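Local coordinates for DUF3224 domain-containing protein (Shewanella oneidensis, PDB 2OOJ) that is of unknown function but belongs to the DUF3224 family and packs against a second copy of itself through its beta-strands, at the interface of chains A and B. Sequence-based numbering; all coordinates share one arbitrary frame. Chains: chain A/B, Hypothetical protein.

Contact 1: the interface of chains A and B. Residues chain A 66-67, 84; chain B 30, 52-54, 63-65.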
loop_
_atom_site.group_PDB
_atom_site.type_symbol
_atom_site.label_atom_id
_atom_site.label_comp_id
_atom_site.label_asym_id
_atom_site.label_seq_id
_atom_site.Cartn_x
_atom_site.Cartn_y
_atom_site.Cartn_z
ATOM N N ALA A 66 -1.710 1.101 3.685
ATOM C CA ALA A 66 -2.273 0.371 4.804
ATOM C C ALA A 66 -3.170 -0.773 4.359
ATOM O O ALA A 66 -3.686 -0.806 3.223
ATOM C CB ALA A 66 -3.037 1.369 5.743
ATOM N N ILE A 67 -3.349 -1.728 5.260
ATOM C CA ILE A 67 -4.373 -2.754 5.120
ATOM C C ILE A 67 -5.061 -2.876 6.471
ATOM O O ILE A 67 -4.393 -2.947 7.517
ATOM C CB ILE A 67 -3.797 -4.119 4.683
ATOM C CG1 ILE A 67 -3.411 -4.106 3.200
ATOM C CG2 ILE A 67 -4.795 -5.250 4.871
ATOM C CD1 ILE A 67 -2.781 -5.390 2.710
ATOM N N GLN A 84 -7.857 -1.575 1.621
ATOM C CA GLN A 84 -6.488 -1.371 1.242
ATOM C C GLN A 84 -6.309 0.093 0.788
ATOM O O GLN A 84 -7.057 0.579 -0.040
ATOM C CB GLN A 84 -6.128 -2.343 0.135
ATOM C CG GLN A 84 -4.692 -2.290 -0.243
ATOM C CD GLN A 84 -4.275 -3.459 -1.049
ATOM O OE1 GLN A 84 -4.443 -4.610 -0.610
ATOM N NE2 GLN A 84 -3.746 -3.202 -2.255
ATOM N N LEU B 30 -4.201 -12.287 6.871
ATOM C CA LEU B 30 -3.468 -11.027 6.827
ATOM C C LEU B 30 -2.033 -11.326 7.138
ATOM O O LEU B 30 -1.723 -12.230 7.934
ATOM C CB LEU B 30 -3.998 -10.034 7.855
ATOM C CG LEU B 30 -5.457 -9.631 7.777
ATOM C CD1 LEU B 30 -5.741 -8.636 8.878
ATOM C CD2 LEU B 30 -5.819 -9.064 6.381
ATOM N N LEU B 52 2.418 -5.618 3.552
ATOM C CA LEU B 52 1.215 -6.031 4.267
ATOM C C LEU B 52 0.384 -6.708 3.190
ATOM O O LEU B 52 0.374 -6.253 2.060
ATOM C CB LEU B 52 0.484 -4.821 4.837
ATOM C CG LEU B 52 1.313 -3.928 5.749
ATOM C CD1 LEU B 52 0.518 -2.671 6.097
ATOM C CD2 LEU B 52 1.766 -4.711 7.011
ATOM N N SER B 53 -0.255 -7.828 3.517
ATOM C CA SER B 53 -1.039 -8.567 2.552
ATOM C C SER B 53 -2.374 -9.010 3.149
ATOM O O SER B 53 -2.514 -9.190 4.351
ATOM C CB SER B 53 -0.273 -9.803 2.095
ATOM O OG SER B 53 0.021 -10.598 3.198
ATOM N N ALA B 54 -3.356 -9.166 2.289
ATOM C CA ALA B 54 -4.598 -9.820 2.638
ATOM C C ALA B 54 -4.919 -10.840 1.549
ATOM O O ALA B 54 -5.207 -10.464 0.414
ATOM C CB ALA B 54 -5.714 -8.779 2.738
ATOM N N GLY B 63 -4.830 -8.771 -1.918
ATOM C CA GLY B 63 -4.236 -7.421 -2.067
ATOM C C GLY B 63 -2.949 -7.377 -1.313
ATOM O O GLY B 63 -2.766 -8.168 -0.387
ATOM N N TYR B 64 -2.015 -6.520 -1.747
ATOM C CA TYR B 64 -0.864 -6.235 -0.931
ATOM C C TYR B 64 -0.427 -4.766 -1.151
ATOM O O TYR B 64 -0.784 -4.137 -2.155
ATOM C CB TYR B 64 0.256 -7.206 -1.255
ATOM C CG TYR B 64 1.164 -6.813 -2.390
ATOM C CD1 TYR B 64 0.879 -7.130 -3.703
ATOM C CD2 TYR B 64 2.338 -6.131 -2.123
ATOM C CE1 TYR B 64 1.766 -6.738 -4.743
ATOM C CE2 TYR B 64 3.198 -5.744 -3.113
ATOM C CZ TYR B 64 2.919 -6.048 -4.423
ATOM O OH TYR B 64 3.845 -5.635 -5.391
ATOM N N VAL B 65 0.298 -4.266 -0.181
ATOM C CA VAL B 65 0.957 -2.939 -0.223
ATOM C C VAL B 65 2.358 -3.141 0.369
ATOM O O VAL B 65 2.592 -4.143 1.049
ATOM C CB VAL B 65 0.174 -1.877 0.541
ATOM C CG1 VAL B 65 -1.210 -1.725 0.002
ATOM C CG2 VAL B 65 0.115 -2.113 2.062
#
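With CG1 set beside its own backbone N and anti to the carbonyl carbon (chi1 -74°) and the chain then running straight on (chi2 177°), A:Ile67 drives its CD1 methyl end-on into the backbone of chain B at B:Leu52 and B:Ser53. CD1 lies 3.3 Å from the carbonyl O of B:Leu52, whose CB touches the same methyl. CA of B:Ser53 is 3.6 Å from CD1 of A:Ile67. The contact is thus a methyl resting on a peptide, with the side chain of B:Leu30 at its margin.

A:Gln84 comes alongside B:Val65, the two side chains running past one another in opposite directions. Its aliphatic part does the packing: CG meets the CG1 methyl of B:Val65 at 3.5 Å. The amide beyond lies over the strand of chain B, its OE1 beside CA of B:Gly63. NE2 is 3.1 Å from the carbonyl O of B:Tyr64, but its N-H points elsewhere, and the pair is a contact without a hydrogen bond. The other methyl of B:Val65, CG2, faces the backbone N of A:Ala66 at 4.0 Å.

In the fold, strands 62-71 and 77-89 of chain A lay these side chains across strands 43-55 and 62-71 of chain B, sheet against sheet.

Contact 2: the interface of chains A and B. Residues chain A 28, 56, 58, 61; chain B 101-104.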
loop_
_atom_site.group_PDB
_atom_site.type_symbol
_atom_site.label_atom_id
_atom_site.label_comp_id
_atom_site.label_asym_id
_atom_site.label_seq_id
_atom_site.Cartn_x
_atom_site.Cartn_y
_atom_site.Cartn_z
ATOM N N VAL A 28 14.838 10.540 4.013
ATOM C CA VAL A 28 13.613 9.780 4.198
ATOM C C VAL A 28 13.545 9.257 5.627
ATOM O O VAL A 28 14.554 8.794 6.176
ATOM C CB VAL A 28 13.558 8.590 3.217
ATOM C CG1 VAL A 28 12.422 7.628 3.554
ATOM C CG2 VAL A 28 13.405 9.085 1.803
ATOM N N THR A 56 9.507 12.334 3.275
ATOM C CA THR A 56 10.691 12.788 2.531
ATOM C C THR A 56 11.179 14.096 3.142
ATOM O O THR A 56 10.557 14.624 4.055
ATOM C CB THR A 56 10.360 13.013 1.015
ATOM O OG1 THR A 56 9.604 14.222 0.835
ATOM C CG2 THR A 56 9.607 11.831 0.445
ATOM N N VAL A 58 11.216 16.921 1.715
ATOM C CA VAL A 58 10.530 18.035 1.117
ATOM C C VAL A 58 9.202 18.157 1.815
ATOM O O VAL A 58 8.531 17.154 2.074
ATOM C CB VAL A 58 10.372 17.837 -0.393
ATOM C CG1 VAL A 58 9.438 18.905 -1.021
ATOM C CG2 VAL A 58 11.740 17.858 -1.024
ATOM N N SER A 61 5.524 16.233 1.183
ATOM C CA SER A 61 5.749 15.117 0.289
ATOM C C SER A 61 5.981 13.848 1.122
ATOM O O SER A 61 6.933 13.761 1.888
ATOM C CB SER A 61 6.894 15.419 -0.673
ATOM O OG SER A 61 6.426 16.130 -1.824
ATOM N N VAL B 101 8.258 7.371 -4.641
ATOM C CA VAL B 101 7.588 8.354 -3.838
ATOM C C VAL B 101 8.257 9.672 -4.188
ATOM O O VAL B 101 9.478 9.788 -4.060
ATOM C CB VAL B 101 7.676 8.070 -2.342
ATOM C CG1 VAL B 101 6.987 9.159 -1.530
ATOM C CG2 VAL B 101 6.985 6.708 -2.021
ATOM N N PRO B 102 7.459 10.653 -4.597
ATOM C CA PRO B 102 8.005 11.986 -4.976
ATOM C C PRO B 102 8.869 12.604 -3.921
ATOM O O PRO B 102 8.476 12.666 -2.764
ATOM C CB PRO B 102 6.752 12.817 -5.211
ATOM C CG PRO B 102 5.735 11.780 -5.670
ATOM C CD PRO B 102 5.994 10.613 -4.778
ATOM N N HIS B 103 10.017 13.123 -4.361
ATOM C CA HIS B 103 11.023 13.745 -3.506
ATOM C C HIS B 103 11.741 12.769 -2.564
ATOM O O HIS B 103 12.506 13.207 -1.676
ATOM C CB HIS B 103 10.434 14.959 -2.753
ATOM C CG HIS B 103 9.886 16.023 -3.652
ATOM N ND1 HIS B 103 8.547 16.337 -3.700
ATOM C CD2 HIS B 103 10.495 16.862 -4.518
ATOM C CE1 HIS B 103 8.351 17.299 -4.583
ATOM N NE2 HIS B 103 9.520 17.645 -5.083
ATOM N N SER B 104 11.545 11.441 -2.742
ATOM C CA SER B 104 12.312 10.467 -1.988
ATOM C C SER B 104 13.709 10.258 -2.553
ATOM O O SER B 104 14.549 9.664 -1.875
ATOM C CB SER B 104 11.611 9.093 -1.894
ATOM O OG SER B 104 11.500 8.438 -3.173
#
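The loop of chain A that follows strand 43-55 and leads into strand 62-71, with A:Val28 just ahead of strand 29-39, meets the loop of chain B between strands 95-100 and 106-107. B:His103 is the residue that chain B puts forward. Its ND1 shares a hydrogen bond of 2.8 Å with the hydroxyl OG of A:Ser61; either group could be the donor. A:Val58 lies over one face of the imidazole, CG1 standing 3.9 Å from the ring centroid in a CH-pi contact, while its CG2 reaches back to CB of B:His103 at 3.6 Å. Together these contacts would be expected to limit rotation of the ring.

A:Thr56 turns its hydroxyl inward and its carbon side outward. With OG1 between the backbone N and the carbonyl carbon (chi1 75°), the hydroxyl donates to the carbonyl O of A:Ser61 at 2.9 Å, from above the carbonyl plane, and accepts from the backbone N of A:Val58. CG2 is left to face chain B, 3.5 Å from the carbonyl O of B:Pro102 and 3.9 Å from CA of B:Ser104. An alanine here would probably open a gap against B:Ser104 and leave the N-H of A:Val58 without its mate, freeing the loop to shift. In chain B, B:Ser104 OG donates to the carbonyl O of B:Val101 at 2.6 Å, bracing its turn. The site sits among loops at the rim of the paired sheets.

Contact 3: the interface of chains A and B. Residues chain A 63-65, 86-88; chain B 65-67, 84-85.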
loop_
_atom_site.group_PDB
_atom_site.type_symbol
_atom_site.label_atom_id
_atom_site.label_comp_id
_atom_site.label_asym_id
_atom_site.label_seq_id
_atom_site.Cartn_x
_atom_site.Cartn_y
_atom_site.Cartn_z
ATOM N N GLY A 63 4.441 9.318 1.525
ATOM C CA GLY A 63 3.577 8.243 1.052
ATOM C C GLY A 63 3.113 7.397 2.220
ATOM O O GLY A 63 3.823 7.254 3.216
ATOM N N TYR A 64 1.919 6.853 2.104
ATOM C CA TYR A 64 1.385 5.922 3.128
ATOM C C TYR A 64 0.733 4.766 2.434
ATOM O O TYR A 64 0.134 4.938 1.354
ATOM C CB TYR A 64 0.330 6.636 3.998
ATOM C CG TYR A 64 0.826 7.952 4.553
ATOM C CD1 TYR A 64 0.707 9.142 3.832
ATOM C CD2 TYR A 64 1.479 7.997 5.786
ATOM C CE1 TYR A 64 1.192 10.360 4.367
ATOM C CE2 TYR A 64 1.974 9.197 6.312
ATOM C CZ TYR A 64 1.827 10.362 5.610
ATOM O OH TYR A 64 2.293 11.520 6.173
ATOM N N VAL A 65 0.769 3.588 3.054
ATOM C CA VAL A 65 -0.072 2.482 2.589
ATOM C C VAL A 65 -0.614 1.816 3.836
ATOM O O VAL A 65 0.006 1.889 4.904
ATOM C CB VAL A 65 0.688 1.437 1.719
ATOM C CG1 VAL A 65 1.187 2.070 0.356
ATOM C CG2 VAL A 65 1.897 0.878 2.485
ATOM N N PHE A 86 -3.667 3.413 -0.395
ATOM C CA PHE A 86 -2.469 3.923 -1.064
ATOM C C PHE A 86 -2.653 5.433 -1.111
ATOM O O PHE A 86 -3.617 5.893 -1.677
ATOM C CB PHE A 86 -2.359 3.349 -2.491
ATOM C CG PHE A 86 -1.193 3.861 -3.316
ATOM C CD1 PHE A 86 -1.249 5.093 -3.955
ATOM C CD2 PHE A 86 -0.077 3.076 -3.516
ATOM C CE1 PHE A 86 -0.181 5.542 -4.735
ATOM C CE2 PHE A 86 0.980 3.509 -4.300
ATOM C CZ PHE A 86 0.920 4.762 -4.891
ATOM N N GLY A 87 -1.711 6.165 -0.521
ATOM C CA GLY A 87 -1.730 7.634 -0.487
ATOM C C GLY A 87 -0.393 8.218 -0.873
ATOM O O GLY A 87 0.638 7.719 -0.466
ATOM N N ILE A 88 -0.424 9.267 -1.688
ATOM C CA ILE A 88 0.765 10.043 -2.001
ATOM C C ILE A 88 0.378 11.499 -1.828
ATOM O O ILE A 88 -0.556 11.960 -2.477
ATOM C CB ILE A 88 1.240 9.861 -3.467
ATOM C CG1 ILE A 88 1.732 8.422 -3.743
ATOM C CG2 ILE A 88 2.389 10.906 -3.792
ATOM C CD1 ILE A 88 3.027 8.108 -3.076
ATOM N N VAL B 65 0.298 -4.266 -0.181
ATOM C CA VAL B 65 0.957 -2.939 -0.223
ATOM C C VAL B 65 2.358 -3.141 0.369
ATOM O O VAL B 65 2.592 -4.143 1.049
ATOM C CB VAL B 65 0.174 -1.877 0.541
ATOM C CG1 VAL B 65 -1.210 -1.725 0.002
ATOM C CG2 VAL B 65 0.115 -2.113 2.062
ATOM N N ALA B 66 3.279 -2.234 0.062
ATOM C CA ALA B 66 4.648 -2.303 0.548
ATOM C C ALA B 66 5.277 -0.932 0.363
ATOM O O ALA B 66 4.852 -0.199 -0.508
ATOM C CB ALA B 66 5.421 -3.348 -0.240
ATOM N N ILE B 67 6.293 -0.638 1.176
ATOM C CA ILE B 67 7.194 0.499 1.038
ATOM C C ILE B 67 8.587 -0.035 1.267
ATOM O O ILE B 67 8.836 -0.757 2.229
ATOM C CB ILE B 67 6.877 1.613 2.074
ATOM C CG1 ILE B 67 5.540 2.273 1.673
ATOM C CG2 ILE B 67 7.962 2.674 2.159
ATOM C CD1 ILE B 67 5.135 3.436 2.544
ATOM N N GLN B 84 6.849 2.465 -3.587
ATOM C CA GLN B 84 5.568 2.258 -2.911
ATOM C C GLN B 84 4.686 1.466 -3.796
ATOM O O GLN B 84 4.511 1.832 -4.969
ATOM C CB GLN B 84 4.923 3.604 -2.567
ATOM C CG GLN B 84 3.639 3.469 -1.671
ATOM C CD GLN B 84 3.209 4.803 -1.104
ATOM O OE1 GLN B 84 3.957 5.436 -0.357
ATOM N NE2 GLN B 84 1.986 5.216 -1.411
ATOM N N HIS B 85 4.204 0.331 -3.266
ATOM C CA HIS B 85 3.430 -0.647 -4.002
ATOM C C HIS B 85 1.962 -0.731 -3.552
ATOM O O HIS B 85 1.644 -0.735 -2.367
ATOM C CB HIS B 85 3.959 -2.084 -3.782
ATOM C CG HIS B 85 5.437 -2.269 -3.931
ATOM N ND1 HIS B 85 5.959 -3.333 -4.631
ATOM C CD2 HIS B 85 6.498 -1.611 -3.402
ATOM C CE1 HIS B 85 7.278 -3.317 -4.532
ATOM N NE2 HIS B 85 7.632 -2.269 -3.807
#
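Strands 62-71 and 77-89 of chain A face strands 62-71 and 77-90 of chain B, a sheet-on-sheet packing between two copies of a DUF3224 protein. B:Gln84 reaches over chain A, its CG anti to the backbone N (chi1 -172°) and the chain extended beyond it, which carries the amide across to the far strand. There NE2 donates to the carbonyl O of A:Gly87 at 3.0 Å, nearly straight at the hydrogen (169°); the oxygen lies in the plane of the glutamine amide, whereas the donor stands well above the carbonyl plane of the glycine.

The same NE2 hangs over the centre of the A:Phe86 ring, 3.5 Å from CE2, with ring and amide planes 73° apart. CD1 of A:Ile88 comes alongside, 3.5 Å from NE2, so that the amide nitrogen is bordered by apolar groups while its hydrogen bond is made to the backbone. From strand 62-71, the CG1 methyl of A:Val65 meets CG of B:Gln84 tip to tip at 3.5 Å.

The CG2 methyl of A:Val65 instead touches its own counterpart, CG2 of B:Val65, at 3.5 Å, the two valines lying antiparallel side by side. CG1 of B:Ile67 borders that same methyl of A:Val65 at 4.0 Å.

Contact 4: the interface of chains A and B. Residues chain A 19-21, 32, 50; chain B 18-20, 32, 50.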
loop_
_atom_site.group_PDB
_atom_site.type_symbol
_atom_site.label_atom_id
_atom_site.label_comp_id
_atom_site.label_asym_id
_atom_site.label_seq_id
_atom_site.Cartn_x
_atom_site.Cartn_y
_atom_site.Cartn_z
ATOM N N ASN A 19 7.913 -0.307 15.433
ATOM C CA ASN A 19 9.260 -0.209 14.864
ATOM C C ASN A 19 9.275 -0.675 13.416
ATOM O O ASN A 19 8.806 -1.787 13.100
ATOM C CB ASN A 19 10.260 -1.026 15.664
ATOM C CG ASN A 19 11.700 -0.765 15.227
ATOM O OD1 ASN A 19 12.123 0.387 15.035
ATOM N ND2 ASN A 19 12.452 -1.842 15.031
ATOM N N ALA A 20 9.789 0.165 12.528
ATOM C CA ALA A 20 9.843 -0.180 11.095
ATOM C C ALA A 20 11.064 -1.057 10.864
ATOM O O ALA A 20 12.094 -0.866 11.499
ATOM C CB ALA A 20 9.904 1.064 10.243
ATOM N N TYR A 21 10.943 -2.020 9.957
ATOM C CA TYR A 21 12.021 -2.956 9.657
ATOM C C TYR A 21 13.152 -2.227 8.989
ATOM O O TYR A 21 14.305 -2.459 9.320
ATOM C CB TYR A 21 11.554 -4.029 8.695
ATOM C CG TYR A 21 12.627 -4.997 8.255
ATOM C CD1 TYR A 21 13.265 -5.828 9.173
ATOM C CD2 TYR A 21 12.972 -5.123 6.911
ATOM C CE1 TYR A 21 14.247 -6.741 8.750
ATOM C CE2 TYR A 21 13.951 -6.033 6.474
ATOM C CZ TYR A 21 14.578 -6.836 7.401
ATOM O OH TYR A 21 15.516 -7.754 6.977
ATOM N N ARG A 32 6.081 2.615 10.747
ATOM C CA ARG A 32 5.071 1.597 10.784
ATOM C C ARG A 32 4.207 1.941 11.967
ATOM O O ARG A 32 4.711 2.328 12.995
ATOM C CB ARG A 32 5.672 0.220 10.921
ATOM C CG ARG A 32 4.635 -0.892 10.940
ATOM C CD ARG A 32 5.260 -2.315 10.874
ATOM N NE ARG A 32 6.142 -2.651 12.011
ATOM C CZ ARG A 32 5.797 -3.333 13.101
ATOM N NH1 ARG A 32 4.574 -3.807 13.262
ATOM N NH2 ARG A 32 6.704 -3.561 14.055
ATOM N N GLU A 50 -2.571 -2.238 9.858
ATOM C CA GLU A 50 -1.295 -1.525 9.971
ATOM C C GLU A 50 -1.115 -0.617 8.793
ATOM O O GLU A 50 -1.735 -0.818 7.750
ATOM C CB GLU A 50 -0.097 -2.465 10.085
ATOM C CG GLU A 50 -0.128 -3.305 11.365
ATOM C CD GLU A 50 1.121 -4.126 11.587
ATOM O OE1 GLU A 50 2.118 -3.585 12.075
ATOM O OE2 GLU A 50 1.100 -5.342 11.313
ATOM N N GLU B 18 6.600 -11.751 9.475
ATOM C CA GLU B 18 6.550 -11.037 10.734
ATOM C C GLU B 18 5.116 -11.140 11.285
ATOM O O GLU B 18 4.183 -11.560 10.583
ATOM C CB GLU B 18 6.933 -9.564 10.546
ATOM C CG GLU B 18 8.282 -9.340 9.936
ATOM C CD GLU B 18 8.531 -7.853 9.561
ATOM O OE1 GLU B 18 7.729 -7.257 8.803
ATOM O OE2 GLU B 18 9.516 -7.273 10.043
ATOM N N ASN B 19 4.932 -10.698 12.516
ATOM C CA ASN B 19 3.624 -10.779 13.157
ATOM C C ASN B 19 2.723 -9.605 12.756
ATOM O O ASN B 19 3.027 -8.451 13.052
ATOM C CB ASN B 19 3.808 -10.840 14.675
ATOM C CG ASN B 19 2.518 -11.173 15.402
ATOM O OD1 ASN B 19 1.936 -10.320 16.074
ATOM N ND2 ASN B 19 2.041 -12.408 15.232
ATOM N N ALA B 20 1.624 -9.900 12.071
ATOM C CA ALA B 20 0.637 -8.879 11.757
ATOM C C ALA B 20 -0.162 -8.478 12.988
ATOM O O ALA B 20 -0.600 -9.330 13.771
ATOM C CB ALA B 20 -0.297 -9.376 10.670
ATOM N N ARG B 32 2.209 -9.656 7.436
ATOM C CA ARG B 32 3.220 -8.637 7.405
ATOM C C ARG B 32 4.522 -9.361 7.135
ATOM O O ARG B 32 4.788 -10.374 7.754
ATOM C CB ARG B 32 3.322 -7.887 8.731
ATOM C CG ARG B 32 4.391 -6.796 8.680
ATOM C CD ARG B 32 4.269 -5.860 9.812
ATOM N NE ARG B 32 4.405 -6.528 11.108
ATOM C CZ ARG B 32 5.510 -6.533 11.843
ATOM N NH1 ARG B 32 6.603 -5.930 11.424
ATOM N NH2 ARG B 32 5.520 -7.153 13.026
ATOM N N GLU B 50 8.856 -3.322 4.083
ATOM C CA GLU B 50 7.861 -4.244 4.528
ATOM C C GLU B 50 6.687 -4.244 3.578
ATOM O O GLU B 50 6.486 -3.297 2.834
ATOM C CB GLU B 50 7.393 -3.918 5.944
ATOM C CG GLU B 50 8.506 -3.998 6.951
ATOM C CD GLU B 50 8.012 -3.809 8.370
ATOM O OE1 GLU B 50 7.452 -4.782 8.913
ATOM O OE2 GLU B 50 8.135 -2.691 8.908
#
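The guanidinium groups of A:Arg32 and B:Arg32 stack face to face, their planes 2° apart and CZ to CZ 3.5 Å, each NH1 over the centre of the other group. Both arginine side chains bend at chi3 (62° in A:Arg32), which turns the heads parallel although the side chains cross at about a right angle. CB of B:Glu18 lies over the other face of B:Arg32.

Hydrogen bonds within each chain hold these heads at their edges. NE and NH2 of A:Arg32 grip the carbonyl O of A:Asn19 side-on, NH2 at 2.9 Å, and B:Arg32 holds B:Asn19 in the same way. Across the interface, the backbone N of A:Tyr21 donates to OE2 of B:Glu50 at 3.1 Å, from above the carboxylate plane.

In salt bridges, NH1 of A:Arg32 meets OE1 of A:Glu50 at 2.7 Å on its syn lone pair. Between chains, NE of A:Arg32 is 3.7 Å from OE2 of B:Glu50, and NE of B:Arg32 likewise approaches OE2 of A:Glu50 at 3.5 Å. OE1 of B:Glu18 adds a bridge to NH1 of B:Arg32 at 3.1 Å. These carboxylates would probably offset the repulsion between the stacked guanidinium groups. A methionine in place of A:Arg32 would probably cost OE1 of A:Glu50 its bond to NH1, take both donors from A:Asn19 O and leave B:Arg32 without its stacking mate. In the deposited dimer the site joins the chains through a reciprocal charged cluster.

All four contacts belong to one two-fold symmetric interface between copies of the same chain, and each recurs with the chains exchanged. Contacts 1 and 3 are neighbours, their C-alpha centres about 10 Å apart; they share B:Val65 and draw on strands 62-71 and 77-89 of chain A. Contact 4 lies about 11 Å from contact 1 and 14 Å from contact 3, whereas contact 2 is about 12 Å from contact 3 but 21 Å from contact 4. The largely apolar strand packing thus lies between a charged cluster and a loop contact. The two-fold pairing of these patches is consistent with a dimer, though the structure alone does not prove one in solution.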